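Local structure of methylornithine synthase PylB (Methanosarcina barkeri, 3T7V) at residues K16-Y21 and R48-H53; E41-A46 and E258-S263; R58-C63 and K337-A342. The protein catalyses the radical isomerisation of L-lysine to (3R)-3-methyl-D-ornithine in pyrrolysine biosynthesis, using a [4Fe-4S] cluster and S-adenosyl-L-methionine. All coordinates share one frame; numbering follows the deposited sequence.

Contact 1: K16-Y21 and R48-H53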
ATOM      1  N   LYS A  16       3.645 -23.805  12.494  1.00 44.19           N
ATOM      2  CA  LYS A  16       5.047 -23.567  12.715  1.00 42.94           C
ATOM      3  C   LYS A  16       5.297 -22.034  12.821  1.00 35.73           C
ATOM      4  O   LYS A  16       5.949 -21.547  13.736  1.00 33.68           O
ATOM      5  CB  LYS A  16       5.909 -24.235  11.572  1.00 51.53           C
ATOM      6  CG  LYS A  16       5.865 -25.781  11.503  1.00 55.66           C
ATOM      7  CD  LYS A  16       6.425 -26.326  10.181  1.00 71.75           C
ATOM      8  CE  LYS A  16       7.925 -26.048   9.997  1.00 86.39           C
ATOM      9  NZ  LYS A  16       8.509 -26.750   8.804  1.00 95.93           N
ATOM     10  N   VAL A  17       4.751 -21.262  11.890  1.00 31.41           N
ATOM     11  CA  VAL A  17       4.929 -19.818  11.943  1.00 31.90           C
ATOM     12  C   VAL A  17       4.338 -19.146  13.177  1.00 28.22           C
ATOM     13  O   VAL A  17       4.949 -18.243  13.785  1.00 31.46           O
ATOM     14  CB  VAL A  17       4.384 -19.200  10.626  1.00 24.60           C
ATOM     15  CG1 VAL A  17       4.297 -17.689  10.707  1.00 23.34           C
ATOM     16  CG2 VAL A  17       5.321 -19.653   9.509  1.00 25.79           C
ATOM     17  N   ILE A  18       3.146 -19.588  13.546  1.00 30.57           N
ATOM     18  CA  ILE A  18       2.479 -19.103  14.767  1.00 32.97           C
ATOM     19  C   ILE A  18       3.402 -19.303  15.976  1.00 40.01           C
ATOM     20  O   ILE A  18       3.525 -18.410  16.828  1.00 42.72           O
ATOM     21  CB  ILE A  18       1.058 -19.739  14.952  1.00 33.26           C
ATOM     22  CG1 ILE A  18       0.118 -19.154  13.891  1.00 30.23           C
ATOM     23  CG2 ILE A  18       0.496 -19.508  16.372  1.00 39.09           C
ATOM     24  CD1 ILE A  18      -1.112 -20.029  13.672  1.00 33.22           C
ATOM     25  N   GLU A  19       4.093 -20.437  15.993  1.00 39.57           N
ATOM     26  CA  GLU A  19       5.010 -20.773  17.098  1.00 52.41           C
ATOM     27  C   GLU A  19       6.377 -20.091  17.087  1.00 45.96           C
ATOM     28  O   GLU A  19       7.135 -20.256  18.060  1.00 62.79           O
ATOM     29  CB  GLU A  19       5.195 -22.275  17.146  1.00 68.25           C
ATOM     30  CG  GLU A  19       3.926 -23.035  17.466  1.00 73.37           C
ATOM     31  CD  GLU A  19       3.544 -22.926  18.929  1.00 99.38           C
ATOM     32  OE1 GLU A  19       3.241 -21.797  19.386  1.00 89.95           O
ATOM     33  OE2 GLU A  19       3.547 -23.972  19.615  1.00111.74           O
ATOM     34  N   GLY A  20       6.707 -19.387  15.981  1.00 43.41           N
ATOM     35  CA  GLY A  20       7.914 -18.566  15.869  1.00 41.65           C
ATOM     36  C   GLY A  20       8.860 -18.994  14.767  1.00 43.24           C
ATOM     37  O   GLY A  20       9.946 -18.435  14.640  1.00 42.98           O
ATOM     38  N   TYR A  21       8.483 -19.993  13.969  1.00 37.88           N
ATOM     39  CA  TYR A  21       9.361 -20.446  12.865  1.00 33.81           C
ATOM     40  C   TYR A  21       9.675 -19.299  11.885  1.00 29.49           C
ATOM     41  O   TYR A  21       8.759 -18.569  11.476  1.00 28.13           O
ATOM     42  CB  TYR A  21       8.732 -21.657  12.128  1.00 32.82           C
ATOM     43  CG  TYR A  21       9.591 -22.197  11.013  1.00 32.61           C
ATOM     44  CD1 TYR A  21      10.753 -22.922  11.298  1.00 42.50           C
ATOM     45  CD2 TYR A  21       9.265 -21.918   9.671  1.00 29.11           C
ATOM     46  CE1 TYR A  21      11.580 -23.365  10.280  1.00 44.99           C
ATOM     47  CE2 TYR A  21      10.083 -22.329   8.635  1.00 34.67           C
ATOM     48  CZ  TYR A  21      11.241 -23.094   8.947  1.00 34.06           C
ATOM     49  OH  TYR A  21      12.057 -23.546   7.927  1.00 35.75           O
ATOM     50  N   ARG A  48      -3.777 -17.885   5.746  1.00 20.32           N
ATOM     51  CA  ARG A  48      -5.010 -17.536   6.467  1.00 20.56           C
ATOM     52  C   ARG A  48      -4.971 -18.071   7.919  1.00 21.82           C
ATOM     53  O   ARG A  48      -5.485 -17.409   8.815  1.00 23.27           O
ATOM     54  CB  ARG A  48      -6.211 -18.123   5.742  1.00 20.84           C
ATOM     55  CG  ARG A  48      -6.548 -17.501   4.403  1.00 22.34           C
ATOM     56  CD  ARG A  48      -7.957 -17.884   3.918  1.00 23.54           C
ATOM     57  NE  ARG A  48      -8.109 -19.358   3.732  1.00 25.54           N
ATOM     58  CZ  ARG A  48      -7.845 -20.006   2.615  1.00 23.92           C
ATOM     59  NH1 ARG A  48      -7.332 -19.370   1.550  1.00 27.97           N
ATOM     60  NH2 ARG A  48      -8.056 -21.335   2.586  1.00 29.44           N
ATOM     61  N   LYS A  49      -4.378 -19.250   8.170  1.00 22.08           N
ATOM     62  CA  LYS A  49      -4.275 -19.710   9.547  1.00 23.96           C
ATOM     63  C   LYS A  49      -3.521 -18.725  10.436  1.00 22.94           C
ATOM     64  O   LYS A  49      -3.901 -18.402  11.561  1.00 22.84           O
ATOM     65  CB  LYS A  49      -3.552 -21.065   9.583  1.00 26.41           C
ATOM     66  CG  LYS A  49      -3.607 -21.744  10.969  1.00 37.91           C
ATOM     67  CD  LYS A  49      -2.864 -23.081  11.043  1.00 46.22           C
ATOM     68  CE  LYS A  49      -3.566 -24.163  10.246  1.00 62.01           C
ATOM     69  NZ  LYS A  49      -2.695 -25.378  10.092  1.00 80.39           N
ATOM     70  N   VAL A  50      -2.425 -18.189   9.893  1.00 20.26           N
ATOM     71  CA  VAL A  50      -1.578 -17.253  10.638  1.00 19.06           C
ATOM     72  C   VAL A  50      -2.364 -15.962  10.830  1.00 19.44           C
ATOM     73  O   VAL A  50      -2.451 -15.454  11.951  1.00 20.42           O
ATOM     74  CB  VAL A  50      -0.231 -16.973   9.853  1.00 17.83           C
ATOM     75  CG1 VAL A  50       0.599 -15.953  10.614  1.00 20.90           C
ATOM     76  CG2 VAL A  50       0.537 -18.286   9.769  1.00 21.47           C
ATOM     77  N   ARG A  51      -2.955 -15.453   9.744  1.00 19.29           N
ATOM     78  CA  ARG A  51      -3.712 -14.192   9.870  1.00 20.17           C
ATOM     79  C   ARG A  51      -4.902 -14.325  10.844  1.00 21.92           C
ATOM     80  O   ARG A  51      -5.135 -13.441  11.659  1.00 22.64           O
ATOM     81  CB  ARG A  51      -4.285 -13.855   8.528  1.00 18.66           C
ATOM     82  CG  ARG A  51      -4.821 -12.436   8.367  1.00 22.35           C
ATOM     83  CD  ARG A  51      -6.305 -12.359   8.411  1.00 26.42           C
ATOM     84  NE  ARG A  51      -7.106 -13.483   7.928  1.00 22.43           N
ATOM     85  CZ  ARG A  51      -7.505 -13.670   6.672  1.00 22.34           C
ATOM     86  NH1 ARG A  51      -7.220 -12.798   5.733  1.00 23.17           N
ATOM     87  NH2 ARG A  51      -8.245 -14.722   6.345  1.00 25.52           N
ATOM     88  N   ASP A  52      -5.568 -15.487  10.821  1.00 21.19           N
ATOM     89  CA  ASP A  52      -6.746 -15.666  11.683  1.00 22.69           C
ATOM     90  C   ASP A  52      -6.306 -15.760  13.139  1.00 22.38           C
ATOM     91  O   ASP A  52      -7.006 -15.322  14.041  1.00 25.60           O
ATOM     92  CB  ASP A  52      -7.511 -16.945  11.283  1.00 25.83           C
ATOM     93  CG  ASP A  52      -8.224 -16.852   9.908  1.00 35.38           C
ATOM     94  OD1 ASP A  52      -8.343 -15.764   9.274  1.00 31.81           O
ATOM     95  OD2 ASP A  52      -8.694 -17.932   9.432  1.00 38.86           O
ATOM     96  N   HIS A  53      -5.126 -16.327  13.381  1.00 21.84           N
ATOM     97  CA  HIS A  53      -4.615 -16.445  14.731  1.00 23.53           C
ATOM     98  C   HIS A  53      -4.453 -15.101  15.369  1.00 25.80           C
ATOM     99  O   HIS A  53      -4.845 -14.908  16.523  1.00 28.25           O
ATOM    100  CB  HIS A  53      -3.312 -17.202  14.737  1.00 24.40           C
ATOM    101  CG  HIS A  53      -2.742 -17.381  16.129  1.00 25.41           C
ATOM    102  ND1 HIS A  53      -3.152 -18.388  16.974  1.00 32.84           N
ATOM    103  CD2 HIS A  53      -1.814 -16.651  16.827  1.00 26.82           C
ATOM    104  CE1 HIS A  53      -2.482 -18.295  18.134  1.00 34.34           C
ATOM    105  NE2 HIS A  53      -1.671 -17.248  18.061  1.00 31.57           N
TER
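I18 and V50 bring the two backbones nearest, their CA atoms 6.1 Å apart, where helix 13-18 meets the C-terminal part of helix 37-55. I18 carries most of the contact. I18 CG2 sits over the centre of the H53 ring, 3.5 Å from the ring centroid and 9° off the ring normal, a CH-pi contact. H53 holds CG anti to the backbone N (chi1 -179°), on the side of I18, and the ring attached there lies under the methyl. The other branch of I18 runs toward the helix backbone: I18 CD1 lies 3.7 Å from H53 CB and 3.9 Å from K49 O. I18 CG1 packs on V50 CG2 at 4.2 Å. V17 adds a second apolar pair. V17 CG1 lies 3.9 Å from V50 CG2, and the two valine side chains cross at about a right angle. An alanine in place of I18 would probably leave the H53 ring without its covering methyl, free to turn, and open a gap beside K49 and V50. The chain turns out of the helix in a Schellman motif, with G20 at its positive-phi position: G20 N bonds to V17 O at 3.0 Å, and Y21 N bonds to K16 O. Helix 258-268 and the loop after it close the buried side, with L267 and P270 touching both V17 and V50. On helix 37-55, R51 bonds to the backbone oxygens of L290 and A294, so the helix is also tied to the end of helix 278-291 and the loop that follows.

Contact 2: E41-A46 and E258-S263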
ATOM      1  N   GLU A  41      -3.185 -23.378  -3.181  1.00 25.94           N
ATOM      2  CA  GLU A  41      -4.243 -23.396  -2.156  1.00 25.60           C
ATOM      3  C   GLU A  41      -3.678 -23.760  -0.758  1.00 25.58           C
ATOM      4  O   GLU A  41      -4.127 -23.209   0.251  1.00 29.53           O
ATOM      5  CB  GLU A  41      -5.417 -24.321  -2.560  1.00 30.08           C
ATOM      6  CG  GLU A  41      -6.572 -24.230  -1.623  1.00 37.35           C
ATOM      7  CD  GLU A  41      -6.967 -22.770  -1.367  1.00 52.04           C
ATOM      8  OE1 GLU A  41      -7.322 -22.069  -2.363  1.00 52.81           O
ATOM      9  OE2 GLU A  41      -6.894 -22.299  -0.184  1.00 49.49           O
ATOM     10  N   ARG A  42      -2.660 -24.624  -0.692  1.00 26.00           N
ATOM     11  CA  ARG A  42      -2.090 -24.958   0.606  1.00 29.28           C
ATOM     12  C   ARG A  42      -1.314 -23.752   1.164  1.00 26.92           C
ATOM     13  O   ARG A  42      -1.316 -23.491   2.389  1.00 28.69           O
ATOM     14  CB  ARG A  42      -1.263 -26.271   0.594  1.00 36.39           C
ATOM     15  CG  ARG A  42       0.135 -26.226   0.091  1.00 56.23           C
ATOM     16  CD  ARG A  42       1.033 -27.084   0.982  1.00 77.07           C
ATOM     17  NE  ARG A  42       2.438 -26.987   0.578  1.00 75.72           N
ATOM     18  CZ  ARG A  42       3.192 -25.895   0.688  1.00 75.81           C
ATOM     19  NH1 ARG A  42       2.698 -24.775   1.188  1.00 58.21           N
ATOM     20  NH2 ARG A  42       4.447 -25.929   0.279  1.00 74.99           N
ATOM     21  N   LEU A  43      -0.701 -22.985   0.284  1.00 22.86           N
ATOM     22  CA  LEU A  43       0.033 -21.751   0.706  1.00 19.60           C
ATOM     23  C   LEU A  43      -0.983 -20.694   1.215  1.00 19.76           C
ATOM     24  O   LEU A  43      -0.757 -20.134   2.320  1.00 20.02           O
ATOM     25  CB  LEU A  43       0.838 -21.215  -0.488  1.00 20.57           C
ATOM     26  CG  LEU A  43       1.471 -19.854  -0.256  1.00 22.07           C
ATOM     27  CD1 LEU A  43       2.403 -19.843   0.982  1.00 21.38           C
ATOM     28  CD2 LEU A  43       2.123 -19.301  -1.524  1.00 24.35           C
ATOM     29  N   TYR A  44      -2.056 -20.456   0.469  1.00 19.55           N
ATOM     30  CA  TYR A  44      -3.082 -19.497   0.939  1.00 21.03           C
ATOM     31  C   TYR A  44      -3.698 -19.917   2.269  1.00 21.66           C
ATOM     32  O   TYR A  44      -3.847 -19.137   3.141  1.00 23.89           O
ATOM     33  CB  TYR A  44      -4.205 -19.305  -0.077  1.00 22.68           C
ATOM     34  CG  TYR A  44      -3.740 -18.968  -1.493  1.00 22.82           C
ATOM     35  CD1 TYR A  44      -2.541 -18.217  -1.724  1.00 22.20           C
ATOM     36  CD2 TYR A  44      -4.509 -19.305  -2.610  1.00 23.77           C
ATOM     37  CE1 TYR A  44      -2.133 -17.916  -3.019  1.00 26.13           C
ATOM     38  CE2 TYR A  44      -4.107 -18.977  -3.869  1.00 27.14           C
ATOM     39  CZ  TYR A  44      -2.932 -18.290  -4.071  1.00 26.08           C
ATOM     40  OH  TYR A  44      -2.576 -18.059  -5.370  1.00 29.09           O
ATOM     41  N   SER A  45      -4.006 -21.221   2.407  1.00 22.48           N
ATOM     42  CA  SER A  45      -4.566 -21.740   3.647  1.00 23.12           C
ATOM     43  C   SER A  45      -3.615 -21.536   4.820  1.00 21.97           C
ATOM     44  O   SER A  45      -4.051 -21.158   5.910  1.00 23.75           O
ATOM     45  CB  SER A  45      -4.842 -23.266   3.487  1.00 29.26           C
ATOM     46  OG  SER A  45      -5.395 -23.734   4.697  1.00 40.45           O
ATOM     47  N   ALA A  46      -2.308 -21.773   4.626  1.00 21.55           N
ATOM     48  CA  ALA A  46      -1.364 -21.542   5.708  1.00 21.31           C
ATOM     49  C   ALA A  46      -1.361 -20.069   6.150  1.00 21.51           C
ATOM     50  O   ALA A  46      -1.307 -19.725   7.345  1.00 22.29           O
ATOM     51  CB  ALA A  46       0.070 -22.000   5.292  1.00 23.28           C
ATOM     52  N   GLU A 258       1.173 -11.568  -7.148  1.00 18.28           N
ATOM     53  CA  GLU A 258       0.915 -10.840  -5.927  1.00 16.55           C
ATOM     54  C   GLU A 258       0.286 -11.772  -4.835  1.00 17.69           C
ATOM     55  O   GLU A 258       0.609 -11.635  -3.680  1.00 17.99           O
ATOM     56  CB  GLU A 258       0.027  -9.678  -6.294  1.00 19.43           C
ATOM     57  CG  GLU A 258      -0.325  -8.783  -5.111  1.00 22.07           C
ATOM     58  CD  GLU A 258      -1.326  -7.726  -5.476  1.00 26.91           C
ATOM     59  OE1 GLU A 258      -1.432  -7.384  -6.721  1.00 28.94           O
ATOM     60  OE2 GLU A 258      -2.008  -7.211  -4.538  1.00 28.69           O
ATOM     61  N   LEU A 259      -0.627 -12.698  -5.196  1.00 19.81           N
ATOM     62  CA  LEU A 259      -1.227 -13.514  -4.152  1.00 19.12           C
ATOM     63  C   LEU A 259      -0.242 -14.402  -3.435  1.00 18.32           C
ATOM     64  O   LEU A 259      -0.266 -14.543  -2.224  1.00 19.19           O
ATOM     65  CB  LEU A 259      -2.363 -14.375  -4.723  1.00 19.47           C
ATOM     66  CG  LEU A 259      -3.413 -13.643  -5.578  1.00 19.33           C
ATOM     67  CD1 LEU A 259      -4.396 -14.748  -6.027  1.00 23.00           C
ATOM     68  CD2 LEU A 259      -4.096 -12.620  -4.682  1.00 22.16           C
ATOM     69  N   LYS A 260       0.666 -15.013  -4.213  1.00 18.56           N
ATOM     70  CA  LYS A 260       1.738 -15.824  -3.621  1.00 18.69           C
ATOM     71  C   LYS A 260       2.599 -14.976  -2.676  1.00 16.59           C
ATOM     72  O   LYS A 260       2.970 -15.392  -1.597  1.00 19.65           O
ATOM     73  CB  LYS A 260       2.610 -16.404  -4.787  1.00 23.65           C
ATOM     74  CG  LYS A 260       3.615 -17.446  -4.416  1.00 31.95           C
ATOM     75  CD  LYS A 260       3.822 -18.466  -5.618  1.00 31.83           C
ATOM     76  CE  LYS A 260       4.031 -17.701  -6.881  1.00 30.55           C
ATOM     77  NZ  LYS A 260       4.730 -18.615  -7.846  1.00 27.35           N
ATOM     78  N   ILE A 261       2.916 -13.754  -3.104  1.00 15.33           N
ATOM     79  CA  ILE A 261       3.806 -12.975  -2.283  1.00 14.72           C
ATOM     80  C   ILE A 261       3.091 -12.454  -1.044  1.00 14.20           C
ATOM     81  O   ILE A 261       3.683 -12.332   0.011  1.00 15.98           O
ATOM     82  CB  ILE A 261       4.426 -11.814  -3.077  1.00 13.60           C
ATOM     83  CG1 ILE A 261       5.373 -12.430  -4.173  1.00 15.39           C
ATOM     84  CG2 ILE A 261       5.240 -10.815  -2.216  1.00 16.91           C
ATOM     85  CD1 ILE A 261       5.706 -11.395  -5.194  1.00 17.86           C
ATOM     86  N   ILE A 262       1.782 -12.145  -1.158  1.00 14.32           N
ATOM     87  CA  ILE A 262       0.975 -11.790   0.066  1.00 14.10           C
ATOM     88  C   ILE A 262       1.056 -12.907   1.112  1.00 14.83           C
ATOM     89  O   ILE A 262       1.254 -12.654   2.296  1.00 16.09           O
ATOM     90  CB  ILE A 262      -0.472 -11.425  -0.265  1.00 14.27           C
ATOM     91  CG1 ILE A 262      -0.539 -10.076  -0.950  1.00 15.74           C
ATOM     92  CG2 ILE A 262      -1.317 -11.441   1.004  1.00 15.98           C
ATOM     93  CD1 ILE A 262      -1.912  -9.799  -1.528  1.00 17.59           C
ATOM     94  N   SER A 263       0.880 -14.156   0.607  1.00 14.49           N
ATOM     95  CA  SER A 263       0.945 -15.272   1.575  1.00 15.36           C
ATOM     96  C   SER A 263       2.333 -15.394   2.177  1.00 15.72           C
ATOM     97  O   SER A 263       2.461 -15.595   3.372  1.00 17.52           O
ATOM     98  CB  SER A 263       0.592 -16.574   0.905  1.00 17.44           C
ATOM     99  OG  SER A 263      -0.728 -16.528   0.396  1.00 18.77           O
TER
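Y44 sets CG anti to the carbonyl carbon (chi1 -52°), and chi2 of -32° turns the CD1 edge to S263, while L43 holds CG anti to the backbone N, which puts CG against S263. Y44 CD1 meets S263 OG at 3.3 Å, near the ring plane. Further out, Y44 OH comes 3.7 Å from L259 CB, and Y44 CE1 lies 3.9 Å from the same carbon. The Y44 and L259 side chains cross obliquely. L43 CG touches S263 CB at 3.6 Å, and L43 CD2 reaches K260 CG at 3.7 Å; the L43 and K260 side chains cross at about a right angle. The small serine lies against both L43 and Y44 where helices 37-55 and 258-268 pass, their local axes 9.3 Å apart at an angle of 41°. The side chain of K260 meets L43 through its CG; NZ turns away to the backbone oxygens of N255, L32 and L34. S263 OG bonds to A292 O. The polar ends of K260 and S263 are thus satisfied outside the contact, while their carbons pack against L43. The join itself is a helix-helix packing held by van der Waals contact, with a tyrosine edge set against a hydroxyl oxygen already engaged in a hydrogen bond.

Contact 3: R58-C63 and K337-A342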
ATOM      1  N   ARG A  58     -11.404 -10.218  11.436  1.00 20.04           N
ATOM      2  CA  ARG A  58     -11.594  -8.779  11.486  1.00 19.94           C
ATOM      3  C   ARG A  58     -10.638  -8.073  10.525  1.00 18.83           C
ATOM      4  O   ARG A  58      -9.482  -8.413  10.439  1.00 23.50           O
ATOM      5  CB  ARG A  58     -11.447  -8.226  12.910  1.00 21.18           C
ATOM      6  CG  ARG A  58     -12.340  -8.895  13.981  1.00 24.78           C
ATOM      7  CD  ARG A  58     -13.816  -8.895  13.649  1.00 33.25           C
ATOM      8  NE  ARG A  58     -14.440  -7.598  13.942  1.00 41.30           N
ATOM      9  CZ  ARG A  58     -14.910  -7.167  15.127  1.00 34.08           C
ATOM     10  NH1 ARG A  58     -14.872  -7.938  16.243  1.00 42.52           N
ATOM     11  NH2 ARG A  58     -15.429  -5.931  15.176  1.00 32.36           N
ATOM     12  N   VAL A  59     -11.148  -7.089   9.781  1.00 16.94           N
ATOM     13  CA  VAL A  59     -10.367  -6.482   8.719  1.00 17.73           C
ATOM     14  C   VAL A  59     -10.361  -4.973   8.967  1.00 15.38           C
ATOM     15  O   VAL A  59     -11.352  -4.368   9.406  1.00 18.42           O
ATOM     16  CB  VAL A  59     -11.108  -6.790   7.344  1.00 20.78           C
ATOM     17  CG1 VAL A  59     -10.415  -6.041   6.191  1.00 21.57           C
ATOM     18  CG2 VAL A  59     -11.153  -8.283   7.092  1.00 24.51           C
ATOM     19  N   PHE A  60      -9.240  -4.329   8.623  1.00 15.26           N
ATOM     20  CA  PHE A  60      -9.107  -2.873   8.724  1.00 13.96           C
ATOM     21  C   PHE A  60      -9.419  -2.251   7.360  1.00 14.77           C
ATOM     22  O   PHE A  60      -9.273  -2.930   6.324  1.00 14.86           O
ATOM     23  CB  PHE A  60      -7.678  -2.503   9.183  1.00 15.40           C
ATOM     24  CG  PHE A  60      -7.305  -3.071  10.515  1.00 16.43           C
ATOM     25  CD1 PHE A  60      -8.021  -2.700  11.631  1.00 17.70           C
ATOM     26  CD2 PHE A  60      -6.271  -3.982  10.624  1.00 19.49           C
ATOM     27  CE1 PHE A  60      -7.693  -3.273  12.895  1.00 19.91           C
ATOM     28  CE2 PHE A  60      -5.879  -4.492  11.888  1.00 21.32           C
ATOM     29  CZ  PHE A  60      -6.620  -4.122  12.981  1.00 20.66           C
ATOM     30  N   LEU A  61      -9.863  -1.003   7.349  1.00 13.02           N
ATOM     31  CA  LEU A  61     -10.358  -0.310   6.131  1.00 13.17           C
ATOM     32  C   LEU A  61      -9.665   1.049   6.000  1.00 13.56           C
ATOM     33  O   LEU A  61      -9.719   1.876   6.923  1.00 14.89           O
ATOM     34  CB  LEU A  61     -11.852  -0.097   6.191  1.00 15.84           C
ATOM     35  CG  LEU A  61     -12.658  -1.353   6.407  1.00 17.33           C
ATOM     36  CD1 LEU A  61     -14.137  -1.019   6.712  1.00 20.44           C
ATOM     37  CD2 LEU A  61     -12.542  -2.262   5.188  1.00 18.58           C
ATOM     38  N   ASN A  62      -8.990   1.301   4.865  1.00 12.12           N
ATOM     39  CA  ASN A  62      -8.196   2.562   4.671  1.00 13.69           C
ATOM     40  C   ASN A  62      -8.755   3.276   3.462  1.00 15.06           C
ATOM     41  O   ASN A  62      -8.835   2.689   2.336  1.00 17.35           O
ATOM     42  CB  ASN A  62      -6.739   2.130   4.388  1.00 14.64           C
ATOM     43  CG  ASN A  62      -5.719   3.268   4.468  1.00 20.44           C
ATOM     44  OD1 ASN A  62      -5.983   4.339   4.946  1.00 21.99           O
ATOM     45  ND2 ASN A  62      -4.476   2.933   4.064  1.00 21.46           N
ATOM     46  N   CYS A  63      -9.180   4.511   3.680  1.00 12.66           N
ATOM     47  CA  CYS A  63      -9.630   5.335   2.518  1.00 13.19           C
ATOM     48  C   CYS A  63      -8.453   5.954   1.813  1.00 16.29           C
ATOM     49  O   CYS A  63      -7.472   6.283   2.429  1.00 23.84           O
ATOM     50  CB  CYS A  63     -10.476   6.419   3.073  1.00 14.79           C
ATOM     51  SG  CYS A  63     -11.289   7.448   1.845  1.00 21.64           S
ATOM     52  N   LYS A 337     -15.485  -9.236   9.023  1.00 20.27           N
ATOM     53  CA  LYS A 337     -16.141  -8.029   9.641  1.00 21.81           C
ATOM     54  C   LYS A 337     -15.129  -6.910   9.849  1.00 21.07           C
ATOM     55  O   LYS A 337     -13.987  -7.191  10.174  1.00 20.99           O
ATOM     56  CB  LYS A 337     -16.777  -8.439  11.009  1.00 26.77           C
ATOM     57  CG  LYS A 337     -17.531  -7.405  11.823  1.00 38.30           C
ATOM     58  CD  LYS A 337     -18.067  -8.036  13.123  1.00 43.13           C
ATOM     59  CE  LYS A 337     -18.755  -6.999  14.052  1.00 38.33           C
ATOM     60  NZ  LYS A 337     -19.688  -6.102  13.307  1.00 51.92           N
ATOM     61  N   PRO A 338     -15.543  -5.656   9.722  1.00 20.20           N
ATOM     62  CA  PRO A 338     -14.596  -4.646  10.133  1.00 18.75           C
ATOM     63  C   PRO A 338     -14.170  -4.763  11.565  1.00 19.93           C
ATOM     64  O   PRO A 338     -15.001  -5.061  12.450  1.00 20.74           O
ATOM     65  CB  PRO A 338     -15.309  -3.322   9.819  1.00 21.15           C
ATOM     66  CG  PRO A 338     -16.339  -3.658   8.810  1.00 23.13           C
ATOM     67  CD  PRO A 338     -16.778  -5.080   9.172  1.00 21.17           C
ATOM     68  N   ALA A 339     -12.864  -4.487  11.807  1.00 17.12           N
ATOM     69  CA  ALA A 339     -12.295  -4.461  13.146  1.00 18.76           C
ATOM     70  C   ALA A 339     -12.801  -3.288  14.014  1.00 17.39           C
ATOM     71  O   ALA A 339     -13.292  -2.246  13.516  1.00 19.25           O
ATOM     72  CB  ALA A 339     -10.767  -4.394  13.049  1.00 21.41           C
ATOM     73  N   ARG A 340     -12.572  -3.419  15.339  1.00 20.64           N
ATOM     74  CA  ARG A 340     -12.829  -2.292  16.244  1.00 19.13           C
ATOM     75  C   ARG A 340     -11.691  -1.259  16.068  1.00 20.91           C
ATOM     76  O   ARG A 340     -10.536  -1.633  15.789  1.00 19.12           O
ATOM     77  CB  ARG A 340     -12.742  -2.738  17.684  1.00 21.22           C
ATOM     78  CG  ARG A 340     -13.960  -3.563  18.146  1.00 25.33           C
ATOM     79  CD  ARG A 340     -13.892  -3.647  19.662  1.00 25.58           C
ATOM     80  NE  ARG A 340     -14.947  -4.549  20.121  1.00 28.48           N
ATOM     81  CZ  ARG A 340     -15.240  -4.702  21.393  1.00 26.92           C
ATOM     82  NH1 ARG A 340     -14.579  -3.974  22.305  1.00 29.58           N
ATOM     83  NH2 ARG A 340     -16.209  -5.559  21.719  1.00 27.90           N
ATOM     84  N   GLN A 341     -12.032   0.001  16.258  1.00 19.28           N
ATOM     85  CA  GLN A 341     -11.027   1.052  16.178  1.00 17.73           C
ATOM     86  C   GLN A 341      -9.916   0.871  17.181  1.00 17.83           C
ATOM     87  O   GLN A 341      -8.766   1.136  16.845  1.00 19.10           O
ATOM     88  CB  GLN A 341     -11.707   2.406  16.371  1.00 22.25           C
ATOM     89  CG  GLN A 341     -10.689   3.556  15.939  1.00 26.46           C
ATOM     90  CD  GLN A 341     -10.335   3.600  14.404  1.00 24.53           C
ATOM     91  OE1 GLN A 341     -11.116   3.092  13.594  1.00 27.73           O
ATOM     92  NE2 GLN A 341      -9.185   4.209  13.993  1.00 19.79           N
ATOM     93  N   ALA A 342     -10.206   0.388  18.398  1.00 21.57           N
ATOM     94  CA  ALA A 342      -9.165   0.284  19.388  1.00 25.11           C
ATOM     95  C   ALA A 342      -8.114  -0.741  18.977  1.00 24.30           C
ATOM     96  O   ALA A 342      -6.904  -0.618  19.356  1.00 26.41           O
ATOM     97  CB  ALA A 342      -9.760  -0.118  20.747  1.00 27.36           C
TER
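R58 grips the backbone of P338 with two nitrogens. R58 NE and R58 NH2 both bond to P338 O, at 3.0 Å and 2.9 Å, and the oxygen lies in the guanidinium plane. The two donors use the oxygen differently: NH2 comes in the carbonyl plane, whereas NE stands above it. Bends at chi2 (-55°) and chi3 (-80°) fold the arginine chain back toward the neighbouring strand. K337 runs alongside R58, pointing the same way. K337 CD lies over one face of the guanidinium, toward the rim, and K337 CE is 3.7 Å from R58 NH2. K337 NZ, turned off by the bend at chi4, stays 4.7 Å from R58 NH2, a like-charge pair not in contact. Two backbone bonds join the two segments. V59 N gives to K337 O at 2.9 Å, and A339 N gives to V59 O at 2.8 Å. V59 therefore has both its N-H and its carbonyl engaged by the other segment, one residue to each side of P338, whose own nitrogen carries no hydrogen. Past the proline, A339 sets its CB 3.3 Å from F60 CE1. L61 CD1 packs on P338 CG at 4.0 Å. Outside the pair, H109 takes part in two bonds: its NE2 with A339 O and its ND1 with L61 N. F60 also meets the rings of F344 and H109 edge-to-face. The pattern is that of parallel strand pairing. Strand 58-68, the first of the TIM-barrel-type sheet of this radical SAM enzyme, also pairs in parallel with strands 110-115 and 296-300, and the short strand 337-338 joins it near its N-terminal start.

Contacts 1 and 2 share helix 37-55 and lie with centres 13 Å apart. They touch through a salt bridge, R48 NH2 to E41 OE2 at 3.2 Å. Both also set that helix against helix 258-268, contact 2 directly and contact 1 through L267. The chain then passes into strand 58-68, which carries contact 3. Contact 3 touches neither: nearest atoms are about 5 Å away for contact 1 and about 12 Å for contact 2, centres 20 and 22 Å. None of the three forms the active site. The side chain of L61 in contact 3 is about 11 Å from the bound 5-amino-D-isoleucine, and that of L259 in contact 2 about 13 Å.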